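Local coordinates for protein SSD1 (Saccharomyces cerevisiae S288C, PDB 7AM1), which binds mRNA untranslated regions and represses translation, as a pseudonuclease of the RNase II family that has no enzymatic activity of its own, at residues A[751-756]-A[846-851]; A[555-560]-A[657-662]; A[306-311]-A[898-903]. One frame throughout, in Å; residues are numbered along the deposited sequence.

From the N terminus, the chain passes residues 306-311, where strand 298-307 of the second cold-shock domain ends; the loop opened there closes only at 898-903, as contact 3. Contacts 2 and 1 are nested inside it and lie in series. Contact 2 closes a loop at 657-662, joining helix 544-568 to that part of the RNB domain. Contact 1 closes its own at 846-851, against a turn in the C-terminal antiparallel sheet. That sheet carries contact 1 beside outer strand 755-760 and contact 3 beside outer strand 903-908, with centres about 23 Å apart. Contact 2 is more remote, its centre about 33 Å from that of contact 1 and about 39 Å from contact 3's.

Contact 1: residues A[751-756]-A[846-851]; sequences PEFGIE and TVPNLR
The Phe753 ring takes Pro848 over one face and Leu850 at its edge. Pro848 CB lies 3.7 Å from the centroid of the Phe753 ring and 18° off the ring normal, a CH-pi contact displaced toward the rim at CE2. In the ring plane, Leu850 CD2 stands 3.9 Å from Phe753 CZ. The second flat group, the Arg851 guanidinium, receives Glu752 OE2 at its edge. Arg851 NE and NH2 both bond side-on to that oxygen in a salt bridge, Arg851 NH2 at 2.8 Å from Glu752 OE2; the NE distance is unusually short and doubtful. The two planes are 78° apart, and the nitrogens reach OE2 on its syn side but out of the carboxylate plane. A bend at chi2 (80°) swings Glu752 CD round toward Arg851. Residues 751-754 form the turn between strands 745-750 and 755-760, part of an OB-type sheet consistent with the S1 domain of RNase II enzymes. Arg851 NH2 also forms a salt bridge with Asp618, and Leu718 and Ile722 of helix 689-725 pack on Phe753. Between the backbones, one water donates to Glu752 O at 2.9 Å and accepts from Asn849 N at 2.9 Å. Asn849 O, buried here, finds no partner.

Contact 2: residues A[555-560]-A[657-662]; sequences KVNSTV and YTHFTA
Asn557 spends both ends of its amide on the 657-662 loop through three hydrogen bonds. Asn557 OD1 accepts from Phe660 N at 2.9 Å, the donor standing above the carbonyl plane by 45°. Asn557 ND2 gives one N-H to Tyr657 OH at 3.1 Å, close to its own amide plane and fairly straight at 158°. The second bond of Asn557 ND2, to Thr661 OG1 at 3.1 Å, is more bent and tilted from that plane. Thr661 OG1 reaches the amide because it sits between the backbone N and the carbonyl carbon (chi1 46°), while Thr661 CG2 touches both Asn557 OD1 and Val556 CG1. With three bonds on two atoms, the rotation of the buried carboxamide is fixed. Just behind it, Asn557 CB lies 3.4 Å from Tyr657 CE1, the amide and phenol planes nearly perpendicular. Helix 544-568 is thereby joined to the loop that leads into helix 668-681, within the core of the RNB domain; the fold is that of an RNase II-type nuclease, although the protein is non-enzymatic. On one face of the amide, nearly above Asn557 CB, lies Thr658 O, which is 3.2 Å from Asn557 CB and is buried with no partner. Farther out, the packing is apolar. Val560 CG2 sits over the centre of the Phe660 ring, 3.8 Å from its centroid, in a CH-pi contact. One helical turn earlier, Val556 CG1 comes 3.7 Å from Phe660 CD2, approaching obliquely. Leu449 of strand 446-456 and Leu676 of helix 668-681 also pack on Phe660, and the His673 ring meets it.

Contact 3: residues A[306-311]-A[898-903]; sequences GDIHDP and GMALPC
Ile308 and Ala900 make the apolar part of this contact. The Ile308 side chain extends from the backbone, CG1 anti to the backbone N (chi1 -171°), and its CD1 rests 3.7 Å from Ala900 CB. The same methyl is only 3.3 Å from Ala900 CA, tight for two carbons. The polar part consists of ring-edge approaches to carbonyls. The ring-edge carbon His309 CE1 comes 3.0 Å from Met899 O, and His309 NE2 lies 3.5 Å from Gly898 O; no hydrogen bond joins the two segments, and NE2 finds its polar partner in Lys807 NZ. Ile308 CG2 lies over one face of the ring, offset toward its rim. Ile308 and His309 are the two central residues of a type I beta turn from Asp307 to Asp310, where the last strand of the second cold-shock domain passes into helix 311-321, with Asp310 as N-cap bonding Thr313 N. The partner segment is the hairpin loop between strands 888-896 and 903-908, so the interaction joins domains. At its phi of 158°, a side chain on Gly898 would jam against the preceding carbonyl O, which calls for glycine. Thr253, from another loop of the cold-shock domain, also touches Ala900.

Contact 1: residues A[751-756]-A[846-851]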
loop_
_atom_site.group_PDB
_atom_site.type_symbol
_atom_site.label_atom_id
_atom_site.label_comp_id
_atom_site.label_asym_id
_atom_site.label_seq_id
_atom_site.Cartn_x
_atom_site.Cartn_y
_atom_site.Cartn_z
ATOM N N PRO A 751 -14.842 1.603 7.869
ATOM C CA PRO A 751 -13.629 2.140 8.507
ATOM C C PRO A 751 -13.099 1.266 9.625
ATOM O O PRO A 751 -11.891 1.284 9.895
ATOM C CB PRO A 751 -14.080 3.514 9.025
ATOM C CG PRO A 751 -15.251 3.878 8.182
ATOM C CD PRO A 751 -15.945 2.582 7.863
ATOM N N GLU A 752 -13.969 0.501 10.288
ATOM C CA GLU A 752 -13.526 -0.348 11.385
ATOM C C GLU A 752 -12.625 -1.475 10.910
ATOM O O GLU A 752 -11.857 -2.019 11.710
ATOM C CB GLU A 752 -14.730 -0.923 12.127
ATOM C CG GLU A 752 -15.533 0.116 12.894
ATOM C CD GLU A 752 -16.472 0.915 12.010
ATOM O OE1 GLU A 752 -16.638 0.557 10.823
ATOM O OE2 GLU A 752 -17.040 1.907 12.511
ATOM N N PHE A 753 -12.715 -1.847 9.635
ATOM C CA PHE A 753 -11.864 -2.874 9.059
ATOM C C PHE A 753 -10.830 -2.313 8.092
ATOM O O PHE A 753 -9.881 -3.025 7.745
ATOM C CB PHE A 753 -12.723 -3.918 8.329
ATOM C CG PHE A 753 -13.548 -4.777 9.247
ATOM C CD1 PHE A 753 -14.653 -4.257 9.897
ATOM C CD2 PHE A 753 -13.211 -6.101 9.470
ATOM C CE1 PHE A 753 -15.416 -5.046 10.740
ATOM C CE2 PHE A 753 -13.971 -6.894 10.318
ATOM C CZ PHE A 753 -15.070 -6.366 10.951
ATOM N N GLY A 754 -10.982 -1.066 7.656
ATOM C CA GLY A 754 -10.097 -0.511 6.646
ATOM C C GLY A 754 -10.200 -1.205 5.307
ATOM O O GLY A 754 -9.175 -1.465 4.664
ATOM N N ILE A 755 -11.422 -1.520 4.869
ATOM C CA ILE A 755 -11.635 -2.154 3.578
ATOM C C ILE A 755 -12.713 -1.406 2.808
ATOM O O ILE A 755 -13.568 -0.719 3.374
ATOM C CB ILE A 755 -12.011 -3.651 3.700
ATOM C CG1 ILE A 755 -13.312 -3.824 4.493
ATOM C CG2 ILE A 755 -10.856 -4.432 4.314
ATOM C CD1 ILE A 755 -13.787 -5.273 4.591
ATOM N N GLU A 756 -12.642 -1.551 1.492
ATOM C CA GLU A 756 -13.598 -0.990 0.551
ATOM C C GLU A 756 -13.938 -2.101 -0.431
ATOM O O GLU A 756 -13.031 -2.704 -1.013
ATOM C CB GLU A 756 -13.013 0.226 -0.175
ATOM C CG GLU A 756 -13.914 0.810 -1.253
ATOM C CD GLU A 756 -13.160 1.643 -2.277
ATOM O OE1 GLU A 756 -11.930 1.467 -2.428
ATOM O OE2 GLU A 756 -13.807 2.488 -2.932
ATOM N N THR A 846 -5.195 -5.595 17.239
ATOM C CA THR A 846 -6.487 -5.289 17.844
ATOM C C THR A 846 -7.608 -5.892 17.010
ATOM O O THR A 846 -7.630 -5.737 15.784
ATOM C CB THR A 846 -6.678 -3.774 17.975
ATOM O OG1 THR A 846 -5.679 -3.247 18.853
ATOM C CG2 THR A 846 -8.056 -3.441 18.533
ATOM N N VAL A 847 -8.539 -6.569 17.678
ATOM C CA VAL A 847 -9.675 -7.187 16.983
ATOM C C VAL A 847 -10.533 -6.094 16.357
ATOM O O VAL A 847 -10.843 -5.091 17.029
ATOM C CB VAL A 847 -10.510 -8.036 17.961
ATOM C CG1 VAL A 847 -11.649 -8.733 17.219
ATOM C CG2 VAL A 847 -9.638 -9.056 18.691
ATOM N N PRO A 848 -10.971 -6.231 15.106
ATOM C CA PRO A 848 -11.858 -5.211 14.533
ATOM C C PRO A 848 -13.167 -5.113 15.307
ATOM O O PRO A 848 -13.686 -6.102 15.827
ATOM C CB PRO A 848 -12.090 -5.700 13.097
ATOM C CG PRO A 848 -10.953 -6.628 12.816
ATOM C CD PRO A 848 -10.639 -7.281 14.126
ATOM N N ASN A 849 -13.690 -3.892 15.387
ATOM C CA ASN A 849 -14.975 -3.623 16.016
ATOM C C ASN A 849 -16.065 -3.540 14.958
ATOM O O ASN A 849 -15.858 -2.971 13.883
ATOM C CB ASN A 849 -14.930 -2.315 16.805
ATOM C CG ASN A 849 -14.007 -2.389 17.991
ATOM O OD1 ASN A 849 -13.888 -3.432 18.634
ATOM N ND2 ASN A 849 -13.331 -1.285 18.282
ATOM N N LEU A 850 -17.221 -4.113 15.259
ATOM C CA LEU A 850 -18.364 -3.973 14.373
ATOM C C LEU A 850 -19.024 -2.615 14.575
ATOM O O LEU A 850 -18.977 -2.034 15.663
ATOM C CB LEU A 850 -19.381 -5.085 14.624
ATOM C CG LEU A 850 -18.908 -6.516 14.369
ATOM C CD1 LEU A 850 -20.013 -7.505 14.674
ATOM C CD2 LEU A 850 -18.462 -6.662 12.937
ATOM N N ARG A 851 -19.633 -2.103 13.507
ATOM C CA ARG A 851 -20.477 -0.913 13.584
ATOM C C ARG A 851 -21.927 -1.391 13.624
ATOM O O ARG A 851 -22.458 -1.882 12.623
ATOM C CB ARG A 851 -20.226 0.038 12.416
ATOM C CG ARG A 851 -21.125 1.284 12.418
ATOM C CD ARG A 851 -20.573 2.398 13.293
ATOM N NE ARG A 851 -19.324 2.915 12.746
ATOM C CZ ARG A 851 -19.222 3.991 11.969
ATOM N NH1 ARG A 851 -20.293 4.701 11.636
ATOM N NH2 ARG A 851 -18.031 4.361 11.523
HETATM O O HOH W 1 -12.127 -1.653 14.531
#

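Contact 2: residues A[555-560]-A[657-662]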
loop_
_atom_site.group_PDB
_atom_site.type_symbol
_atom_site.label_atom_id
_atom_site.label_comp_id
_atom_site.label_asym_id
_atom_site.label_seq_id
_atom_site.Cartn_x
_atom_site.Cartn_y
_atom_site.Cartn_z
ATOM N N LYS A 555 10.123 16.571 8.595
ATOM C CA LYS A 555 10.919 17.789 8.579
ATOM C C LYS A 555 12.400 17.461 8.437
ATOM O O LYS A 555 13.112 18.088 7.642
ATOM C CB LYS A 555 10.657 18.594 9.853
ATOM C CG LYS A 555 11.464 19.886 9.960
ATOM C CD LYS A 555 11.077 20.881 8.876
ATOM C CE LYS A 555 12.093 21.993 8.765
ATOM N NZ LYS A 555 11.631 23.083 7.865
ATOM N N VAL A 556 12.887 16.482 9.204
ATOM C CA VAL A 556 14.292 16.094 9.110
ATOM C C VAL A 556 14.631 15.672 7.685
ATOM O O VAL A 556 15.617 16.133 7.102
ATOM C CB VAL A 556 14.608 14.974 10.118
ATOM C CG1 VAL A 556 15.996 14.412 9.870
ATOM C CG2 VAL A 556 14.469 15.489 11.551
ATOM N N ASN A 557 13.818 14.788 7.103
ATOM C CA ASN A 557 14.072 14.345 5.736
ATOM C C ASN A 557 14.061 15.521 4.769
ATOM O O ASN A 557 14.843 15.559 3.813
ATOM C CB ASN A 557 13.027 13.315 5.306
ATOM C CG ASN A 557 13.231 11.962 5.950
ATOM O OD1 ASN A 557 14.359 11.526 6.179
ATOM N ND2 ASN A 557 12.132 11.271 6.217
ATOM N N SER A 558 13.149 16.473 4.982
ATOM C CA SER A 558 13.100 17.668 4.149
ATOM C C SER A 558 14.401 18.455 4.246
ATOM O O SER A 558 14.930 18.934 3.234
ATOM C CB SER A 558 11.916 18.536 4.579
ATOM O OG SER A 558 11.909 19.772 3.893
ATOM N N THR A 559 14.926 18.603 5.462
ATOM C CA THR A 559 16.154 19.359 5.669
ATOM C C THR A 559 17.332 18.691 4.982
ATOM O O THR A 559 18.156 19.363 4.347
ATOM C CB THR A 559 16.417 19.508 7.170
ATOM O OG1 THR A 559 15.383 20.314 7.749
ATOM C CG2 THR A 559 17.780 20.139 7.433
ATOM N N VAL A 560 17.432 17.368 5.104
ATOM C CA VAL A 560 18.541 16.647 4.496
ATOM C C VAL A 560 18.456 16.722 2.976
ATOM O O VAL A 560 19.471 16.930 2.298
ATOM C CB VAL A 560 18.558 15.196 5.010
ATOM C CG1 VAL A 560 19.553 14.349 4.232
ATOM C CG2 VAL A 560 18.898 15.185 6.501
ATOM N N TYR A 657 12.308 16.369 -1.212
ATOM C CA TYR A 657 12.235 15.357 -0.169
ATOM C C TYR A 657 13.255 14.274 -0.475
ATOM O O TYR A 657 13.737 14.148 -1.604
ATOM C CB TYR A 657 10.812 14.775 -0.071
ATOM C CG TYR A 657 10.487 14.089 1.239
ATOM C CD1 TYR A 657 10.488 14.804 2.436
ATOM C CD2 TYR A 657 10.133 12.743 1.281
ATOM C CE1 TYR A 657 10.191 14.195 3.635
ATOM C CE2 TYR A 657 9.827 12.124 2.484
ATOM C CZ TYR A 657 9.858 12.862 3.659
ATOM O OH TYR A 657 9.558 12.268 4.866
ATOM N N THR A 658 13.588 13.508 0.557
ATOM C CA THR A 658 14.356 12.282 0.406
ATOM C C THR A 658 14.131 11.433 1.651
ATOM O O THR A 658 13.324 11.780 2.522
ATOM C CB THR A 658 15.847 12.552 0.179
ATOM O OG1 THR A 658 16.489 11.320 -0.184
ATOM C CG2 THR A 658 16.510 13.108 1.430
ATOM N N HIS A 659 14.858 10.323 1.742
ATOM C CA HIS A 659 14.738 9.393 2.855
ATOM C C HIS A 659 16.071 9.278 3.576
ATOM O O HIS A 659 17.066 8.830 2.994
ATOM C CB HIS A 659 14.254 8.026 2.375
ATOM C CG HIS A 659 12.765 7.912 2.316
ATOM N ND1 HIS A 659 12.125 6.775 1.877
ATOM C CD2 HIS A 659 11.788 8.788 2.655
ATOM C CE1 HIS A 659 10.819 6.960 1.932
ATOM N NE2 HIS A 659 10.587 8.171 2.408
ATOM N N PHE A 660 16.068 9.670 4.849
ATOM C CA PHE A 660 17.254 9.729 5.691
ATOM C C PHE A 660 17.039 9.114 7.066
ATOM O O PHE A 660 18.023 8.678 7.677
ATOM C CB PHE A 660 17.697 11.201 5.830
ATOM C CG PHE A 660 18.608 11.493 6.998
ATOM C CD1 PHE A 660 19.988 11.455 6.846
ATOM C CD2 PHE A 660 18.088 11.875 8.226
ATOM C CE1 PHE A 660 20.829 11.752 7.911
ATOM C CE2 PHE A 660 18.924 12.173 9.295
ATOM C CZ PHE A 660 20.296 12.113 9.135
ATOM N N THR A 661 15.793 8.987 7.534
ATOM C CA THR A 661 15.493 8.716 8.934
ATOM C C THR A 661 15.329 7.237 9.280
ATOM O O THR A 661 15.022 6.928 10.436
ATOM C CB THR A 661 14.205 9.459 9.354
ATOM O OG1 THR A 661 13.185 9.272 8.359
ATOM C CG2 THR A 661 14.461 10.960 9.552
ATOM N N ALA A 662 15.521 6.311 8.338
ATOM C CA ALA A 662 15.278 4.888 8.600
ATOM C C ALA A 662 16.313 4.018 7.893
ATOM O O ALA A 662 15.971 3.125 7.112
ATOM C CB ALA A 662 13.857 4.505 8.184
#

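Contact 3: residues A[306-311]-A[898-903]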
loop_
_atom_site.group_PDB
_atom_site.type_symbol
_atom_site.label_atom_id
_atom_site.label_comp_id
_atom_site.label_asym_id
_atom_site.label_seq_id
_atom_site.Cartn_x
_atom_site.Cartn_y
_atom_site.Cartn_z
ATOM N N GLY A 306 4.842 -25.362 -1.177
ATOM C CA GLY A 306 4.105 -26.251 -0.310
ATOM C C GLY A 306 2.614 -26.046 -0.460
ATOM O O GLY A 306 2.141 -25.470 -1.447
ATOM N N ASP A 307 1.871 -26.522 0.537
ATOM C CA ASP A 307 0.416 -26.481 0.479
ATOM C C ASP A 307 -0.089 -25.043 0.472
ATOM O O ASP A 307 0.394 -24.184 1.216
ATOM C CB ASP A 307 -0.181 -27.253 1.657
ATOM C CG ASP A 307 0.052 -28.753 1.551
ATOM O OD1 ASP A 307 0.265 -29.250 0.423
ATOM O OD2 ASP A 307 0.022 -29.438 2.595
ATOM N N ILE A 308 -1.088 -24.797 -0.377
ATOM C CA ILE A 308 -1.547 -23.443 -0.664
ATOM C C ILE A 308 -2.107 -22.755 0.574
ATOM O O ILE A 308 -2.026 -21.525 0.695
ATOM C CB ILE A 308 -2.582 -23.495 -1.805
ATOM C CG1 ILE A 308 -2.927 -22.091 -2.287
ATOM C CG2 ILE A 308 -3.843 -24.209 -1.343
ATOM C CD1 ILE A 308 -3.743 -22.084 -3.554
ATOM N N HIS A 309 -2.695 -23.512 1.501
ATOM C CA HIS A 309 -3.312 -22.920 2.680
ATOM C C HIS A 309 -2.528 -23.186 3.960
ATOM O O HIS A 309 -3.039 -22.916 5.053
ATOM C CB HIS A 309 -4.744 -23.437 2.842
ATOM C CG HIS A 309 -5.641 -23.099 1.694
ATOM N ND1 HIS A 309 -5.791 -21.814 1.219
ATOM C CD2 HIS A 309 -6.437 -23.879 0.923
ATOM C CE1 HIS A 309 -6.639 -21.815 0.207
ATOM N NE2 HIS A 309 -7.044 -23.057 0.005
ATOM N N ASP A 310 -1.304 -23.686 3.859
ATOM C CA ASP A 310 -0.455 -23.779 5.041
ATOM C C ASP A 310 -0.052 -22.375 5.479
ATOM O O ASP A 310 0.426 -21.589 4.652
ATOM C CB ASP A 310 0.785 -24.619 4.763
ATOM C CG ASP A 310 1.794 -24.548 5.896
ATOM O OD1 ASP A 310 1.593 -25.248 6.911
ATOM O OD2 ASP A 310 2.779 -23.785 5.781
ATOM N N PRO A 311 -0.229 -22.017 6.756
ATOM C CA PRO A 311 0.051 -20.624 7.153
ATOM C C PRO A 311 1.469 -20.175 6.836
ATOM O O PRO A 311 1.659 -19.076 6.302
ATOM C CB PRO A 311 -0.234 -20.626 8.665
ATOM C CG PRO A 311 -0.210 -22.070 9.076
ATOM C CD PRO A 311 -0.686 -22.841 7.890
ATOM N N GLY A 898 -10.582 -20.551 -0.520
ATOM C CA GLY A 898 -10.431 -21.475 -1.630
ATOM C C GLY A 898 -9.242 -21.212 -2.535
ATOM O O GLY A 898 -8.611 -22.159 -3.014
ATOM N N MET A 899 -8.947 -19.941 -2.806
ATOM C CA MET A 899 -7.821 -19.555 -3.645
ATOM C C MET A 899 -6.554 -19.371 -2.811
ATOM O O MET A 899 -6.579 -19.389 -1.579
ATOM C CB MET A 899 -8.142 -18.262 -4.403
ATOM C CG MET A 899 -9.483 -18.309 -5.107
ATOM S SD MET A 899 -9.497 -19.412 -6.529
ATOM C CE MET A 899 -11.225 -19.292 -6.986
ATOM N N ALA A 900 -5.432 -19.155 -3.509
ATOM C CA ALA A 900 -4.179 -18.861 -2.819
ATOM C C ALA A 900 -4.377 -17.726 -1.829
ATOM O O ALA A 900 -3.808 -17.730 -0.731
ATOM C CB ALA A 900 -3.086 -18.503 -3.827
ATOM N N LEU A 901 -5.178 -16.740 -2.211
ATOM C CA LEU A 901 -5.546 -15.666 -1.324
ATOM C C LEU A 901 -7.055 -15.686 -1.129
ATOM O O LEU A 901 -7.799 -15.902 -2.092
ATOM C CB LEU A 901 -5.113 -14.312 -1.899
ATOM C CG LEU A 901 -3.627 -14.182 -2.253
ATOM C CD1 LEU A 901 -3.328 -12.781 -2.771
ATOM C CD2 LEU A 901 -2.736 -14.520 -1.058
ATOM N N PRO A 902 -7.540 -15.470 0.088
ATOM C CA PRO A 902 -8.988 -15.389 0.292
ATOM C C PRO A 902 -9.553 -14.139 -0.362
ATOM O O PRO A 902 -8.842 -13.172 -0.648
ATOM C CB PRO A 902 -9.133 -15.350 1.816
ATOM C CG PRO A 902 -7.829 -14.773 2.298
ATOM C CD PRO A 902 -6.789 -15.284 1.344
ATOM N N CYS A 903 -10.862 -14.167 -0.584
ATOM C CA CYS A 903 -11.561 -13.098 -1.286
ATOM C C CYS A 903 -12.619 -12.517 -0.363
ATOM O O CYS A 903 -13.565 -13.212 0.019
ATOM C CB CYS A 903 -12.205 -13.634 -2.566
ATOM S SG CYS A 903 -11.022 -14.381 -3.707
#